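Local coordinates for putative MCP-type signal transduction protein (Campylobacter jejuni subsp. jejuni serotype O:2, PDB 4WY9) that probably senses chemical signals in the periplasm as the tandem-PAS sensory domain of the chemoreceptor Tlp1, apparently through an indirect mode of ligand recognition, at residues Asp162-Asn167 with Asn225-Asn230; Gln28-Glu33 with Ser73-Phe78. All blocks are in the same frame, centred on the assembly; numbering follows the deposited sequence.

Contact 1: Asp162-Asn167 with Asn225-Asn230; sequences DFDAVN and NLVLKN
Asp-164 reaches out from strand 163-173 and lays its carboxylate against two aliphatic side chains, Val-227 and Leu-228, of the loop that leads into helix 231-234. The two neighbours share the carboxylate between them. Val-227 brings one methyl, CG1, to 3.5 Å from CG of Asp-164, with OD2 equally close to that methyl. Leu-228 takes the other oxygen: its CD1 lies 3.5 Å from Asp-164 OD1, and CG and CD2 are only slightly farther off. With CG1 anti to the backbone N (chi1 172°), Val-227 turns that methyl onto the carboxylate.

The contact spans two structural units. Asp-164 belongs to the antiparallel sheet of the first PAS-like (Cache) module, probably the membrane-distal one as in other double-Cache receptors, whereas the loop follows strand 218-220 of a separate sheet, as expected for a tandem-PAS sensor. What presents the two hydrophobic residues is a type II beta turn from Leu-226 to Lys-229, with Val-227 and Leu-228 at its corners and a 3.0 Å bond from Lys-229 N to Leu-226 O closing it. Leu-228 adopts a positive phi of 80° there. Lys-229 folds back to bind Asn-225 O through NZ at 2.8 Å, while Arg-152 donates to the carbonyl of Leu-228 and Lys-224 touches Asp-164.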
loop_
_atom_site.group_PDB
_atom_site.type_symbol
_atom_site.label_atom_id
_atom_site.label_comp_id
_atom_site.label_asym_id
_atom_site.label_seq_id
_atom_site.Cartn_x
_atom_site.Cartn_y
_atom_site.Cartn_z
ATOM N N ASP A 162 -14.411 5.367 -5.884
ATOM C CA ASP A 162 -13.002 5.680 -5.700
ATOM C C ASP A 162 -12.512 5.253 -4.334
ATOM O O ASP A 162 -13.243 5.311 -3.345
ATOM C CB ASP A 162 -12.756 7.184 -5.820
ATOM C CG ASP A 162 -12.940 7.720 -7.227
ATOM O OD1 ASP A 162 -13.033 6.936 -8.190
ATOM O OD2 ASP A 162 -12.946 8.970 -7.350
ATOM N N PHE A 163 -11.253 4.813 -4.268
ATOM C CA PHE A 163 -10.593 4.582 -2.997
ATOM C C PHE A 163 -9.103 4.874 -3.106
ATOM O O PHE A 163 -8.544 4.935 -4.207
ATOM C CB PHE A 163 -10.846 3.166 -2.462
ATOM C CG PHE A 163 -10.232 2.049 -3.290
ATOM C CD1 PHE A 163 -10.875 1.576 -4.401
ATOM C CD2 PHE A 163 -9.073 1.441 -2.899
ATOM C CE1 PHE A 163 -10.332 0.538 -5.155
ATOM C CE2 PHE A 163 -8.528 0.405 -3.640
ATOM C CZ PHE A 163 -9.152 -0.046 -4.753
ATOM N N ASP A 164 -8.468 5.111 -1.978
ATOM C CA ASP A 164 -7.042 5.371 -1.900
ATOM C C ASP A 164 -6.296 4.084 -1.596
ATOM O O ASP A 164 -6.683 3.344 -0.681
ATOM C CB ASP A 164 -6.768 6.443 -0.880
ATOM C CG ASP A 164 -7.570 7.686 -1.161
ATOM O OD1 ASP A 164 -7.361 8.273 -2.206
ATOM O OD2 ASP A 164 -8.387 8.080 -0.300
ATOM N N ALA A 165 -5.262 3.815 -2.353
ATOM C CA ALA A 165 -4.673 2.494 -2.384
ATOM C C ALA A 165 -3.175 2.505 -2.522
ATOM O O ALA A 165 -2.580 3.467 -2.983
ATOM C CB ALA A 165 -5.256 1.720 -3.532
ATOM N N VAL A 166 -2.556 1.371 -2.169
ATOM C CA VAL A 166 -1.192 1.098 -2.572
ATOM C C VAL A 166 -1.128 -0.317 -3.152
ATOM O O VAL A 166 -1.847 -1.213 -2.702
ATOM C CB VAL A 166 -0.190 1.270 -1.421
ATOM C CG1 VAL A 166 -0.486 0.301 -0.246
ATOM C CG2 VAL A 166 1.235 1.097 -1.901
ATOM N N ASN A 167 -0.274 -0.491 -4.150
ATOM C CA ASN A 167 -0.142 -1.761 -4.818
ATOM C C ASN A 167 1.193 -2.416 -4.551
ATOM O O ASN A 167 2.217 -1.748 -4.451
ATOM C CB ASN A 167 -0.356 -1.599 -6.312
ATOM C CG ASN A 167 -1.783 -1.296 -6.641
ATOM O OD1 ASN A 167 -2.586 -2.219 -6.822
ATOM N ND2 ASN A 167 -2.129 -0.030 -6.649
ATOM N N ASN A 225 -9.181 15.549 2.196
ATOM C CA ASN A 225 -8.738 16.322 1.053
ATOM C C ASN A 225 -7.248 16.342 0.826
ATOM O O ASN A 225 -6.785 16.691 -0.264
ATOM C CB ASN A 225 -9.230 17.779 1.170
ATOM C CG ASN A 225 -10.734 17.947 0.907
ATOM O OD1 ASN A 225 -11.519 16.992 0.718
ATOM N ND2 ASN A 225 -11.137 19.196 0.849
ATOM N N LEU A 226 -6.467 15.978 1.842
ATOM C CA LEU A 226 -5.033 15.992 1.730
ATOM C C LEU A 226 -4.467 14.631 1.290
ATOM O O LEU A 226 -3.296 14.511 0.942
ATOM C CB LEU A 226 -4.411 16.414 3.049
ATOM C CG LEU A 226 -4.627 17.887 3.423
ATOM C CD1 LEU A 226 -3.882 18.262 4.693
ATOM C CD2 LEU A 226 -4.341 18.822 2.299
ATOM N N VAL A 227 -5.290 13.602 1.339
ATOM C CA VAL A 227 -4.819 12.278 0.948
ATOM C C VAL A 227 -4.376 12.305 -0.517
ATOM O O VAL A 227 -5.012 12.935 -1.357
ATOM C CB VAL A 227 -5.876 11.199 1.216
ATOM C CG1 VAL A 227 -5.485 9.836 0.631
ATOM C CG2 VAL A 227 -6.123 11.085 2.722
ATOM N N LEU A 228 -3.241 11.644 -0.771
ATOM C CA LEU A 228 -2.523 11.572 -2.054
ATOM C C LEU A 228 -1.661 12.772 -2.368
ATOM O O LEU A 228 -0.833 12.727 -3.274
ATOM C CB LEU A 228 -3.471 11.264 -3.228
ATOM C CG LEU A 228 -4.430 10.088 -3.106
ATOM C CD1 LEU A 228 -5.146 9.867 -4.427
ATOM C CD2 LEU A 228 -3.690 8.819 -2.653
ATOM N N LYS A 229 -1.834 13.869 -1.625
ATOM C CA LYS A 229 -1.007 15.031 -1.836
ATOM C C LYS A 229 0.335 14.883 -1.158
ATOM O O LYS A 229 0.503 14.054 -0.253
ATOM C CB LYS A 229 -1.742 16.312 -1.396
ATOM C CG LYS A 229 -3.044 16.523 -2.180
ATOM C CD LYS A 229 -3.756 17.811 -1.811
ATOM C CE LYS A 229 -4.934 18.091 -2.766
ATOM N NZ LYS A 229 -5.856 16.933 -2.881
ATOM N N ASN A 230 1.295 15.704 -1.574
ATOM C CA ASN A 230 2.575 15.747 -0.900
ATOM C C ASN A 230 2.538 16.753 0.221
ATOM O O ASN A 230 2.237 17.935 0.007
ATOM C CB ASN A 230 3.700 16.059 -1.884
ATOM C CG ASN A 230 5.045 15.650 -1.367
ATOM O OD1 ASN A 230 5.484 16.126 -0.312
ATOM N ND2 ASN A 230 5.642 14.667 -1.990
#

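Contact 2: Gln28-Glu33 with Ser73-Phe78; sequences QGIFGE and SAYSNF
The long N-terminal helix 8-51 runs along the molecule, and here it meets the loop between helix 59-70 and strand 78-83, the connection that leads into the first PDC sensor sheet. From 73-78 it is Tyr-75 that reaches residues 28-33, and Ile-30 and Glu-33, one turn apart, receive it. Ile-30 lies over one face of the phenol ring: CG1 is 3.6 Å from the centroid of the Tyr-75 ring and 11° off its normal, a CH-pi contact placed almost squarely above the centre. Its CG2 branch sits farther back, 3.6 Å from CG of Tyr-75, while its CD1 lies above the CD1-CE1 side of the ring, 3.9 Å from CE1 of Tyr-75; the isoleucine thus lies across the face from CG, over the centre, to that side.

Glu-33 comes instead to the rim. OE1 lies in the ring plane, 3.0 Å from CE2 of Tyr-75, with the carboxylate turned 56° against the ring; an oxygen there faces the slightly positive ring hydrogens. The glutamate is extended beyond CG (chi2 -179°), which carries its carboxylate out to the phenol end. The two polar groups do not bond directly. One water joins them, giving a proton to OE2 of Glu-33 at 2.8 Å and lying 2.7 Å from OH of Tyr-75.

Farther in, Ile-30 also touches Ile-192 and Tyr-195 of helix 190-196, and Phe-31 meets Trp-279 of the second sheet. Where the loop enters the sheet, Thr-186 pairs with two successive residues, Asn-77 and Phe-78, which makes a classic beta bulge. Such packing of a sensor module along a long N-terminal helix is characteristic of the extracytoplasmic dCache, or tandem-PAS, fold.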
loop_
_atom_site.group_PDB
_atom_site.type_symbol
_atom_site.label_atom_id
_atom_site.label_comp_id
_atom_site.label_asym_id
_atom_site.label_seq_id
_atom_site.Cartn_x
_atom_site.Cartn_y
_atom_site.Cartn_z
ATOM N N GLN A 28 3.695 -1.891 9.368
ATOM C CA GLN A 28 4.777 -2.681 8.800
ATOM C C GLN A 28 4.379 -4.150 8.791
ATOM O O GLN A 28 4.642 -4.891 7.811
ATOM C CB GLN A 28 6.067 -2.471 9.569
ATOM C CG GLN A 28 7.296 -3.108 8.941
ATOM C CD GLN A 28 8.574 -2.723 9.652
ATOM O OE1 GLN A 28 9.510 -2.257 9.055
ATOM N NE2 GLN A 28 8.609 -2.985 10.882
ATOM N N GLY A 29 3.701 -4.605 9.841
ATOM C CA GLY A 29 3.295 -5.999 9.903
ATOM C C GLY A 29 2.269 -6.358 8.854
ATOM O O GLY A 29 2.342 -7.436 8.262
ATOM N N ILE A 30 1.324 -5.467 8.600
ATOM C CA ILE A 30 0.313 -5.696 7.575
ATOM C C ILE A 30 0.956 -5.780 6.199
ATOM O O ILE A 30 0.676 -6.716 5.423
ATOM C CB ILE A 30 -0.747 -4.594 7.631
ATOM C CG1 ILE A 30 -1.628 -4.814 8.861
ATOM C CG2 ILE A 30 -1.598 -4.541 6.346
ATOM C CD1 ILE A 30 -2.458 -3.622 9.287
ATOM N N PHE A 31 1.861 -4.853 5.886
ATOM C CA PHE A 31 2.595 -4.929 4.621
ATOM C C PHE A 31 3.328 -6.265 4.544
ATOM O O PHE A 31 3.347 -6.912 3.495
ATOM C CB PHE A 31 3.610 -3.782 4.486
ATOM C CG PHE A 31 3.063 -2.549 3.888
ATOM C CD1 PHE A 31 2.781 -2.473 2.532
ATOM C CD2 PHE A 31 2.927 -1.394 4.623
ATOM C CE1 PHE A 31 2.326 -1.310 1.966
ATOM C CE2 PHE A 31 2.497 -0.185 4.051
ATOM C CZ PHE A 31 2.197 -0.157 2.738
ATOM N N GLY A 32 3.994 -6.661 5.628
ATOM C CA GLY A 32 4.775 -7.876 5.620
ATOM C C GLY A 32 3.944 -9.096 5.338
ATOM O O GLY A 32 4.380 -9.994 4.606
ATOM N N GLU A 33 2.754 -9.159 5.904
ATOM C CA GLU A 33 1.842 -10.270 5.662
ATOM C C GLU A 33 1.435 -10.305 4.208
ATOM O O GLU A 33 1.426 -11.383 3.591
ATOM C CB GLU A 33 0.630 -10.190 6.577
ATOM C CG GLU A 33 0.948 -10.494 8.011
ATOM C CD GLU A 33 -0.273 -10.431 8.903
ATOM O OE1 GLU A 33 -1.383 -10.687 8.411
ATOM O OE2 GLU A 33 -0.129 -10.152 10.109
ATOM N N SER A 73 -9.083 -14.161 4.697
ATOM C CA SER A 73 -9.213 -12.821 5.310
ATOM C C SER A 73 -7.950 -11.928 5.229
ATOM O O SER A 73 -7.533 -11.308 6.226
ATOM C CB SER A 73 -9.673 -12.954 6.769
ATOM O OG SER A 73 -11.057 -13.250 6.828
ATOM N N ALA A 74 -7.356 -11.836 4.038
ATOM C CA ALA A 74 -6.176 -11.007 3.885
ATOM C C ALA A 74 -6.515 -9.515 4.129
ATOM O O ALA A 74 -7.665 -9.112 4.217
ATOM C CB ALA A 74 -5.500 -11.254 2.505
ATOM N N TYR A 75 -5.476 -8.721 4.350
ATOM C CA TYR A 75 -5.583 -7.268 4.317
ATOM C C TYR A 75 -5.678 -6.756 2.900
ATOM O O TYR A 75 -6.046 -5.634 2.728
ATOM C CB TYR A 75 -4.397 -6.578 5.031
ATOM C CG TYR A 75 -4.244 -6.960 6.500
ATOM C CD1 TYR A 75 -4.961 -6.328 7.513
ATOM C CD2 TYR A 75 -3.359 -7.937 6.850
ATOM C CE1 TYR A 75 -4.798 -6.701 8.850
ATOM C CE2 TYR A 75 -3.178 -8.324 8.168
ATOM C CZ TYR A 75 -3.877 -7.726 9.172
ATOM O OH TYR A 75 -3.592 -8.219 10.473
ATOM N N SER A 76 -5.317 -7.565 1.903
ATOM C CA SER A 76 -5.480 -7.204 0.490
ATOM C C SER A 76 -6.967 -7.188 0.144
ATOM O O SER A 76 -7.710 -8.115 0.389
ATOM C CB SER A 76 -4.755 -8.168 -0.419
ATOM O OG SER A 76 -5.192 -9.499 -0.221
ATOM N N ASN A 77 -7.399 -6.072 -0.369
ATOM C CA ASN A 77 -8.761 -5.880 -0.799
ATOM C C ASN A 77 -8.957 -6.434 -2.173
ATOM O O ASN A 77 -10.085 -6.884 -2.531
ATOM C CB ASN A 77 -9.097 -4.376 -0.668
ATOM C CG ASN A 77 -8.937 -3.868 0.777
ATOM O OD1 ASN A 77 -7.810 -3.395 1.231
ATOM N ND2 ASN A 77 -10.046 -3.891 1.500
ATOM N N PHE A 78 -7.896 -6.404 -2.984
ATOM C CA PHE A 78 -7.950 -7.000 -4.297
ATOM C C PHE A 78 -6.686 -7.774 -4.598
ATOM O O PHE A 78 -5.596 -7.451 -4.112
ATOM C CB PHE A 78 -8.152 -5.911 -5.367
ATOM C CG PHE A 78 -9.394 -5.091 -5.170
ATOM C CD1 PHE A 78 -10.619 -5.491 -5.726
ATOM C CD2 PHE A 78 -9.385 -3.935 -4.368
ATOM C CE1 PHE A 78 -11.759 -4.755 -5.513
ATOM C CE2 PHE A 78 -10.538 -3.188 -4.197
ATOM C CZ PHE A 78 -11.716 -3.595 -4.769
HETATM O O HOH W 1 -1.064 -7.758 11.126
#

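Contact 1 is a surface contact between the two sheet units, while contact 2 is partly buried and joins the long helix to the way into the first sheet. Their centres lie about 17 Å apart, and in sequence the two follow one another, both segments of contact 2 preceding those of contact 1. Both touch the sheet of the first sensor module, through strand 163-173 in one and the lead into strand 78-83 in the other. They meet directly as well: Phe-163 CZ packs 3.5 Å from Phe-78 CE2, and Val-166 CG1 3.9 Å from Phe-31 CE1. Contact 1 sets a carboxylate against aliphatic carbons, whereas contact 2 combines ring-face packing with a water bridge.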